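Local coordinates for cell cycle serine/threonine-protein kinase CDC5/MSD2 (Saccharomyces cerevisiae, PDB 6MF4) that phosphorylates proteins on serine and threonine to drive mitotic exit, here represented by its C-terminal polo-box domain, the part that recognises phosphorylated partners, at residues A[63-68]-A[199-204]; A[211-216]-A[281-286]; A[229-234]-A[274-279]. One frame throughout, in Å; residues are numbered along the deposited sequence.

Contact 1 of 3, residues A[63-68]-A[199-204]. With ZN (zinc ion), chain B.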
loop_
_atom_site.group_PDB
_atom_site.type_symbol
_atom_site.label_atom_id
_atom_site.label_comp_id
_atom_site.label_asym_id
_atom_site.label_seq_id
_atom_site.Cartn_x
_atom_site.Cartn_y
_atom_site.Cartn_z
ATOM N N ALA A 63 6.177 6.195 9.539
ATOM C CA ALA A 63 6.844 7.448 9.209
ATOM C C ALA A 63 8.211 7.179 8.589
ATOM O O ALA A 63 8.662 7.912 7.709
ATOM C CB ALA A 63 6.981 8.319 10.446
ATOM N N SER A 64 8.864 6.118 9.048
ATOM C CA SER A 64 10.172 5.750 8.531
ATOM C C SER A 64 10.106 5.342 7.058
ATOM O O SER A 64 10.982 5.703 6.276
ATOM C CB SER A 64 10.771 4.615 9.361
ATOM O OG SER A 64 12.056 4.273 8.881
ATOM N N GLU A 65 9.075 4.592 6.680
ATOM C CA GLU A 65 8.910 4.189 5.283
ATOM C C GLU A 65 8.560 5.389 4.408
ATOM O O GLU A 65 8.997 5.469 3.261
ATOM C CB GLU A 65 7.835 3.106 5.146
ATOM C CG GLU A 65 8.166 1.796 5.861
ATOM C CD GLU A 65 9.336 1.045 5.243
ATOM O OE1 GLU A 65 9.623 1.244 4.042
ATOM O OE2 GLU A 65 9.967 0.241 5.963
ATOM N N CYS A 66 7.766 6.314 4.942
ATOM C CA CYS A 66 7.423 7.538 4.220
ATOM C C CYS A 66 8.681 8.362 3.977
ATOM O O CYS A 66 8.904 8.890 2.886
ATOM C CB CYS A 66 6.397 8.365 4.999
ATOM S SG CYS A 66 4.733 7.680 5.002
ATOM N N HIS A 67 9.495 8.465 5.021
ATOM C CA HIS A 67 10.761 9.179 4.972
ATOM C C HIS A 67 11.700 8.525 3.964
ATOM O O HIS A 67 12.330 9.201 3.145
ATOM C CB HIS A 67 11.384 9.203 6.371
ATOM C CG HIS A 67 12.678 9.943 6.449
ATOM N ND1 HIS A 67 12.750 11.321 6.440
ATOM C CD2 HIS A 67 13.955 9.503 6.550
ATOM C CE1 HIS A 67 14.012 11.695 6.525
ATOM N NE2 HIS A 67 14.765 10.610 6.590
ATOM N N LEU A 68 11.758 7.200 4.022
ATOM C CA LEU A 68 12.608 6.395 3.148
ATOM C C LEU A 68 12.312 6.579 1.658
ATOM O O LEU A 68 13.232 6.820 0.874
ATOM C CB LEU A 68 12.454 4.916 3.510
ATOM C CG LEU A 68 13.184 3.846 2.701
ATOM C CD1 LEU A 68 14.685 4.035 2.835
ATOM C CD2 LEU A 68 12.759 2.435 3.105
ATOM N N PHE A 199 -0.231 -6.609 3.884
ATOM C CA PHE A 199 -1.499 -6.028 4.311
ATOM C C PHE A 199 -1.405 -4.507 4.309
ATOM O O PHE A 199 -0.315 -3.933 4.195
ATOM C CB PHE A 199 -1.912 -6.544 5.698
ATOM C CG PHE A 199 -1.114 -5.970 6.837
ATOM C CD1 PHE A 199 0.176 -6.402 7.086
ATOM C CD2 PHE A 199 -1.671 -5.018 7.678
ATOM C CE1 PHE A 199 0.907 -5.881 8.144
ATOM C CE2 PHE A 199 -0.947 -4.496 8.735
ATOM C CZ PHE A 199 0.344 -4.925 8.964
ATOM N N LEU A 200 -2.560 -3.865 4.425
ATOM C CA LEU A 200 -2.648 -2.412 4.420
ATOM C C LEU A 200 -2.441 -1.860 5.825
ATOM O O LEU A 200 -3.218 -2.151 6.726
ATOM C CB LEU A 200 -4.005 -1.970 3.878
ATOM C CG LEU A 200 -4.286 -0.471 3.836
ATOM C CD1 LEU A 200 -3.355 0.196 2.845
ATOM C CD2 LEU A 200 -5.743 -0.224 3.473
ATOM N N ARG A 201 -1.393 -1.068 6.010
ATOM C CA ARG A 201 -1.100 -0.496 7.319
ATOM C C ARG A 201 -1.869 0.795 7.561
ATOM O O ARG A 201 -2.363 1.039 8.661
ATOM C CB ARG A 201 0.387 -0.210 7.465
ATOM C CG ARG A 201 1.275 -1.428 7.526
ATOM C CD ARG A 201 2.722 -0.985 7.377
ATOM N NE ARG A 201 3.649 -1.934 7.964
ATOM C CZ ARG A 201 4.970 -1.830 7.894
ATOM N NH1 ARG A 201 5.536 -0.818 7.247
ATOM N NH2 ARG A 201 5.726 -2.754 8.465
ATOM N N ARG A 202 -1.938 1.636 6.536
ATOM C CA ARG A 202 -2.599 2.927 6.665
ATOM C C ARG A 202 -3.113 3.386 5.314
ATOM O O ARG A 202 -2.456 3.191 4.291
ATOM C CB ARG A 202 -1.640 3.969 7.256
ATOM C CG ARG A 202 -2.265 5.349 7.469
ATOM C CD ARG A 202 -1.420 6.226 8.385
ATOM N NE ARG A 202 -0.099 6.507 7.831
ATOM C CZ ARG A 202 0.899 7.059 8.513
ATOM N NH1 ARG A 202 0.739 7.379 9.792
ATOM N NH2 ARG A 202 2.068 7.270 7.922
ATOM N N TYR A 203 -4.310 3.962 5.317
ATOM C CA TYR A 203 -4.830 4.645 4.142
ATOM C C TYR A 203 -5.163 6.077 4.517
ATOM O O TYR A 203 -5.480 6.365 5.671
ATOM C CB TYR A 203 -6.064 3.944 3.584
ATOM C CG TYR A 203 -7.278 4.056 4.474
ATOM C CD1 TYR A 203 -8.131 5.151 4.385
ATOM C CD2 TYR A 203 -7.570 3.072 5.404
ATOM C CE1 TYR A 203 -9.237 5.260 5.199
ATOM C CE2 TYR A 203 -8.680 3.169 6.220
ATOM C CZ TYR A 203 -9.508 4.267 6.113
ATOM O OH TYR A 203 -10.613 4.372 6.927
ATOM N N THR A 204 -5.075 6.970 3.541
ATOM C CA THR A 204 -5.472 8.356 3.734
ATOM C C THR A 204 -6.199 8.842 2.500
ATOM O O THR A 204 -5.704 8.703 1.381
ATOM C CB THR A 204 -4.274 9.273 4.005
ATOM O OG1 THR A 204 -3.481 8.728 5.066
ATOM C CG2 THR A 204 -4.752 10.678 4.384
HETATM ZN ZN ZN B . 16.676 9.831 7.234
HETATM O O HOH W 1 8.536 -1.558 7.391
HETATM O O HOH W 2 17.885 10.847 5.596
#
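The two guanidinium groups that strand 200-205 extends toward helix 56-82 are both met at an edge, close to their own planes: R201 by CG of E65 and by a water, R202 by SG of C66. This is where the long helix preceding the first polo box, the polo cap helix of this family, lies against the sheet of the second. The strand carries a classic beta bulge here, R201 and R202 together facing E213 of the neighbouring strand. Both arginines leave the backbone on the helix side.

From there the two part company. R201 runs extended from CG to NE, and its NH1 ends 4.0 Å from E65 CG, the side chains crossing at about a right angle. E65 folds at chi2 (-67°), and its carboxylate plane stands 51° from the guanidinium. E65 OE2 and R201 NH1 remain 4.7 Å apart, too far for a direct salt bridge, and a water fills the gap, donating to E65 OE2 at 2.7 Å and accepting from R201 NH1 at 3.1 Å. The water thus bridges the two groups, whose opposite charges probably favour the pairing.

R202 bends at chi3 (63°) instead and brings NH2 within 4.0 Å of C66 SG, a plain van der Waals approach. E213 forms a salt bridge with NE of R202 and helps to set the group's position, while L59 and L62 also touch the arginine.

H67, one residue beyond C66, takes no part in the interface and binds a zinc ion distinct from the one held by E138, H154 and H194. H67 NE2 ligates the metal at 2.2 Å, and a water is a second ligand, 2.3 Å from the zinc.

Contact 2 of 3, residues A[211-216]-A[281-286]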
loop_
_atom_site.group_PDB
_atom_site.type_symbol
_atom_site.label_atom_id
_atom_site.label_comp_id
_atom_site.label_asym_id
_atom_site.label_seq_id
_atom_site.Cartn_x
_atom_site.Cartn_y
_atom_site.Cartn_z
ATOM N N MET A 211 -4.315 7.437 -0.696
ATOM C CA MET A 211 -2.957 6.957 -0.492
ATOM C C MET A 211 -2.970 5.697 0.364
ATOM O O MET A 211 -3.533 5.698 1.455
ATOM C CB MET A 211 -2.125 8.058 0.171
ATOM C CG MET A 211 -0.718 7.678 0.600
ATOM S SD MET A 211 0.114 9.123 1.311
ATOM C CE MET A 211 1.715 8.436 1.701
ATOM N N PHE A 212 -2.361 4.633 -0.150
ATOM C CA PHE A 212 -2.267 3.360 0.558
ATOM C C PHE A 212 -0.822 3.076 0.939
ATOM O O PHE A 212 0.082 3.173 0.106
ATOM C CB PHE A 212 -2.808 2.208 -0.295
ATOM C CG PHE A 212 -4.237 2.383 -0.729
ATOM C CD1 PHE A 212 -5.273 2.253 0.180
ATOM C CD2 PHE A 212 -4.545 2.661 -2.050
ATOM C CE1 PHE A 212 -6.587 2.407 -0.219
ATOM C CE2 PHE A 212 -5.861 2.810 -2.454
ATOM C CZ PHE A 212 -6.882 2.679 -1.539
ATOM N N GLU A 213 -0.615 2.721 2.201
ATOM C CA GLU A 213 0.702 2.359 2.713
ATOM C C GLU A 213 0.704 0.869 3.053
ATOM O O GLU A 213 0.107 0.450 4.042
ATOM C CB GLU A 213 1.050 3.217 3.934
ATOM C CG GLU A 213 0.995 4.708 3.633
ATOM C CD GLU A 213 1.211 5.587 4.851
ATOM O OE1 GLU A 213 2.278 5.486 5.495
ATOM O OE2 GLU A 213 0.309 6.394 5.154
ATOM N N LEU A 214 1.349 0.074 2.202
ATOM C CA LEU A 214 1.361 -1.381 2.353
ATOM C C LEU A 214 2.532 -1.842 3.203
ATOM O O LEU A 214 3.544 -1.151 3.318
ATOM C CB LEU A 214 1.414 -2.063 0.985
ATOM C CG LEU A 214 0.285 -1.709 0.013
ATOM C CD1 LEU A 214 0.448 -2.474 -1.289
ATOM C CD2 LEU A 214 -1.080 -1.984 0.630
ATOM N N SER A 215 2.393 -3.032 3.780
ATOM C CA SER A 215 3.316 -3.498 4.805
ATOM C C SER A 215 4.701 -3.862 4.277
ATOM O O SER A 215 5.618 -4.080 5.068
ATOM C CB SER A 215 2.712 -4.704 5.530
ATOM O OG SER A 215 2.480 -5.776 4.635
ATOM N N ASP A 216 4.861 -3.935 2.958
ATOM C CA ASP A 216 6.175 -4.211 2.376
ATOM C C ASP A 216 6.912 -2.925 1.998
ATOM O O ASP A 216 8.008 -2.976 1.443
ATOM C CB ASP A 216 6.048 -5.122 1.149
ATOM C CG ASP A 216 5.191 -4.521 0.049
ATOM O OD1 ASP A 216 4.593 -3.448 0.262
ATOM O OD2 ASP A 216 5.103 -5.141 -1.032
ATOM N N LYS A 281 5.500 13.566 2.585
ATOM C CA LYS A 281 6.074 14.537 3.508
ATOM C C LYS A 281 5.159 14.712 4.707
ATOM O O LYS A 281 5.604 14.670 5.852
ATOM C CB LYS A 281 6.303 15.884 2.815
ATOM C CG LYS A 281 7.046 16.903 3.670
ATOM N N GLN A 282 3.873 14.895 4.432
ATOM C CA GLN A 282 2.879 15.080 5.480
ATOM C C GLN A 282 2.825 13.888 6.437
ATOM O O GLN A 282 2.875 14.061 7.653
ATOM C CB GLN A 282 1.504 15.311 4.854
ATOM C CG GLN A 282 0.447 15.786 5.833
ATOM C CD GLN A 282 -0.891 16.008 5.163
ATOM O OE1 GLN A 282 -1.819 15.214 5.325
ATOM N NE2 GLN A 282 -0.997 17.092 4.403
ATOM N N LYS A 283 2.732 12.682 5.884
ATOM C CA LYS A 283 2.570 11.475 6.693
ATOM C C LYS A 283 3.815 11.165 7.523
ATOM O O LYS A 283 3.736 10.467 8.535
ATOM C CB LYS A 283 2.238 10.275 5.803
ATOM C CG LYS A 283 0.912 10.384 5.053
ATOM C CD LYS A 283 -0.233 9.640 5.742
ATOM C CE LYS A 283 -0.916 10.487 6.797
ATOM N NZ LYS A 283 -2.330 10.066 7.014
ATOM N N SER A 284 4.962 11.684 7.096
ATOM C CA SER A 284 6.223 11.421 7.783
ATOM C C SER A 284 6.339 12.216 9.080
ATOM O O SER A 284 7.229 11.960 9.891
ATOM C CB SER A 284 7.411 11.753 6.877
ATOM O OG SER A 284 7.548 13.155 6.721
ATOM N N THR A 285 5.442 13.181 9.265
ATOM C CA THR A 285 5.480 14.050 10.437
ATOM C C THR A 285 4.583 13.543 11.563
ATOM O O THR A 285 4.209 14.308 12.454
ATOM C CB THR A 285 5.053 15.487 10.079
ATOM O OG1 THR A 285 3.655 15.514 9.762
ATOM C CG2 THR A 285 5.855 16.009 8.897
ATOM N N ILE A 286 4.189 12.286 11.527
ATOM C CA ILE A 286 3.274 11.802 12.539
ATOM C C ILE A 286 3.875 10.686 13.358
ATOM O O ILE A 286 4.002 9.612 12.884
ATOM C CB ILE A 286 1.953 11.333 11.901
ATOM C CG1 ILE A 286 1.565 12.275 10.789
ATOM C CG2 ILE A 286 0.851 11.217 12.935
ATOM C CD1 ILE A 286 0.210 12.033 10.248
#
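K283, near the C-terminal end of helix 269-283, reaches M211 and E213 with the middle of its side chain. Its CB leaves the helix toward strand 209-214. CG comes next and rests on the thioether end of M211, 4.0 Å from both SD and CE of that residue. The methionine has CG anti to its own nitrogen (chi1 173°) and is straight from there outward, which carries SD and CE to the lysine; the two chains run past each other in opposite directions. The lysine then kinks at chi2 (-98°), which places CD 3.3 Å from OE2 of E213, a residue that extends from the strand to cross it at a slant. A second bend at chi3 follows and turns the rest of the chain toward T204.

Both strand residues belong to the antiparallel sheet of the second polo box, and M211 and E213, two positions apart, point from the same face to the C-terminal helix that packs on it. F219 of the next strand touches both of them.

E213 meets only the aliphatic part of the lysine here: its OE2 is 4.9 Å from NZ of K283, and the same oxygen forms a salt bridge with NE of R202. The ammonium passes on to strand 200-205, where NZ hydrogen-bonds OG1 of T204. Opposite charge close by may still favour the buried lysine electrostatically.

After K283 comes a type I turn from K283 to I286. Two hydroxyls return to carbonyls of the preceding turn. OG of S284 donates to O of K281 at 2.6 Å, tilted 28° from the carbonyl plane. OG1 of T285 donates in the carbonyl plane to O of Q282 at 2.7 Å, and that oxygen also accepts the backbone N of T285.

Contact 3 of 3, residues A[229-234]-A[274-279]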
loop_
_atom_site.group_PDB
_atom_site.type_symbol
_atom_site.label_atom_id
_atom_site.label_comp_id
_atom_site.label_asym_id
_atom_site.label_seq_id
_atom_site.Cartn_x
_atom_site.Cartn_y
_atom_site.Cartn_z
ATOM N N MET A 229 -0.666 5.120 -9.475
ATOM C CA MET A 229 0.771 4.959 -9.436
ATOM C C MET A 229 1.168 4.315 -8.125
ATOM O O MET A 229 0.626 4.651 -7.068
ATOM C CB MET A 229 1.465 6.306 -9.610
ATOM C CG MET A 229 1.360 6.854 -11.026
ATOM S SD MET A 229 1.918 8.562 -11.161
ATOM C CE MET A 229 3.502 8.483 -10.328
ATOM N N ALA A 230 2.098 3.372 -8.209
ATOM C CA ALA A 230 2.662 2.743 -7.026
ATOM C C ALA A 230 4.164 2.986 -6.987
ATOM O O ALA A 230 4.856 2.805 -7.986
ATOM C CB ALA A 230 2.357 1.258 -7.008
ATOM N N ILE A 231 4.653 3.412 -5.826
ATOM C CA ILE A 231 6.076 3.633 -5.602
ATOM C C ILE A 231 6.631 2.514 -4.724
ATOM O O ILE A 231 6.116 2.264 -3.631
ATOM C CB ILE A 231 6.333 4.995 -4.923
ATOM C CG1 ILE A 231 5.694 6.140 -5.719
ATOM C CG2 ILE A 231 7.821 5.235 -4.740
ATOM C CD1 ILE A 231 6.265 6.344 -7.128
ATOM N N SER A 232 7.679 1.846 -5.196
ATOM C CA SER A 232 8.272 0.737 -4.455
ATOM C C SER A 232 9.791 0.781 -4.478
ATOM O O SER A 232 10.395 1.628 -5.136
ATOM C CB SER A 232 7.786 -0.604 -5.018
ATOM O OG SER A 232 8.150 -0.756 -6.381
ATOM N N ASP A 233 10.394 -0.152 -3.751
ATOM C CA ASP A 233 11.840 -0.247 -3.633
ATOM C C ASP A 233 12.434 1.075 -3.156
ATOM O O ASP A 233 13.362 1.615 -3.763
ATOM C CB ASP A 233 12.454 -0.665 -4.969
ATOM C CG ASP A 233 13.901 -1.103 -4.835
ATOM O OD1 ASP A 233 14.339 -1.392 -3.701
ATOM O OD2 ASP A 233 14.600 -1.163 -5.867
ATOM N N GLY A 234 11.879 1.595 -2.069
ATOM C CA GLY A 234 12.396 2.795 -1.445
ATOM C C GLY A 234 12.413 3.989 -2.374
ATOM O O GLY A 234 13.348 4.786 -2.347
ATOM N N THR A 274 4.494 15.348 -7.725
ATOM C CA THR A 274 4.479 16.435 -6.756
ATOM C C THR A 274 3.481 16.143 -5.638
ATOM O O THR A 274 3.779 16.337 -4.459
ATOM C CB THR A 274 4.132 17.775 -7.432
ATOM O OG1 THR A 274 5.188 18.134 -8.329
ATOM C CG2 THR A 274 3.950 18.885 -6.400
ATOM N N LEU A 275 2.295 15.673 -6.013
ATOM C CA LEU A 275 1.270 15.316 -5.036
ATOM C C LEU A 275 1.755 14.173 -4.148
ATOM O O LEU A 275 1.543 14.174 -2.935
ATOM C CB LEU A 275 -0.030 14.927 -5.743
ATOM C CG LEU A 275 -0.822 16.095 -6.339
ATOM C CD1 LEU A 275 -1.879 15.590 -7.300
ATOM C CD2 LEU A 275 -1.462 16.929 -5.240
ATOM N N ILE A 276 2.426 13.207 -4.765
ATOM C CA ILE A 276 2.976 12.066 -4.047
ATOM C C ILE A 276 3.972 12.525 -2.986
ATOM O O ILE A 276 3.917 12.081 -1.842
ATOM C CB ILE A 276 3.645 11.080 -5.029
ATOM C CG1 ILE A 276 2.564 10.305 -5.783
ATOM C CG2 ILE A 276 4.590 10.111 -4.306
ATOM C CD1 ILE A 276 3.082 9.431 -6.894
ATOM N N LYS A 277 4.874 13.427 -3.368
ATOM C CA LYS A 277 5.869 13.947 -2.439
ATOM C C LYS A 277 5.213 14.702 -1.281
ATOM O O LYS A 277 5.662 14.608 -0.139
ATOM C CB LYS A 277 6.856 14.864 -3.167
ATOM C CG LYS A 277 7.754 14.146 -4.169
ATOM C CD LYS A 277 8.558 15.126 -5.014
ATOM C CE LYS A 277 9.537 15.924 -4.175
ATOM N NZ LYS A 277 10.282 16.925 -4.990
ATOM N N GLU A 278 4.153 15.448 -1.577
ATOM C CA GLU A 278 3.425 16.178 -0.540
ATOM C C GLU A 278 2.745 15.215 0.432
ATOM O O GLU A 278 2.736 15.444 1.642
ATOM C CB GLU A 278 2.385 17.115 -1.160
ATOM C CG GLU A 278 2.977 18.217 -2.032
ATOM N N GLY A 279 2.178 14.138 -0.102
ATOM C CA GLY A 279 1.550 13.120 0.720
ATOM C C GLY A 279 2.547 12.457 1.653
ATOM O O GLY A 279 2.310 12.346 2.856
#
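Strand 228-232 and helix 269-283 approach with the CA atoms of I231 and I276 9.1 Å apart, a spacing bridged by side chains alone. It is the helix-on-sheet packing of the second polo box, whose C-terminal helix lies across its antiparallel sheet. Alternation along the strand decides who takes part: M229 and I231 face the helix, while A230 between them points to the other side, against P96. Within 274-279, I276 makes the contact, using both of its branches.

The CG2 branch stands anti to the backbone N and meets CG1 of I231 at 4.4 Å, a loose touch between aliphatic carbons. The longer branch runs out to CD1 and deals with M229. That methionine turns at its last torsion (chi3 50°), and the bend swings its terminal methyl to the isoleucine as the two side chains cross at a slant. F221 and F223 of the adjoining strand touch I276 as well, and V238 packs against both M229 and I231. The closest approach joins CE of M229 to CD1 of I276, at 3.6 Å.

From the N terminus, the polo cap helix provides 63-68, and the chain then travels through the first polo box before returning at 199-204, where contact 1 closes a loop of 130 residues. Only after that does contact 2 open, at 211-216. Contact 3 opens at 229-234 and closes at 274-279, inside the loop that 281-286 completes, so it is nested within contact 2 and none of the three cross. Contacts 2 and 3 share helix 269-283, and all three reach one sheet. With centres about 3 Å apart, contacts 1 and 2 join cap helix, sheet and C-terminal helix, while M211 CE, 4.1 Å from G279 C, links contact 2 to contact 3.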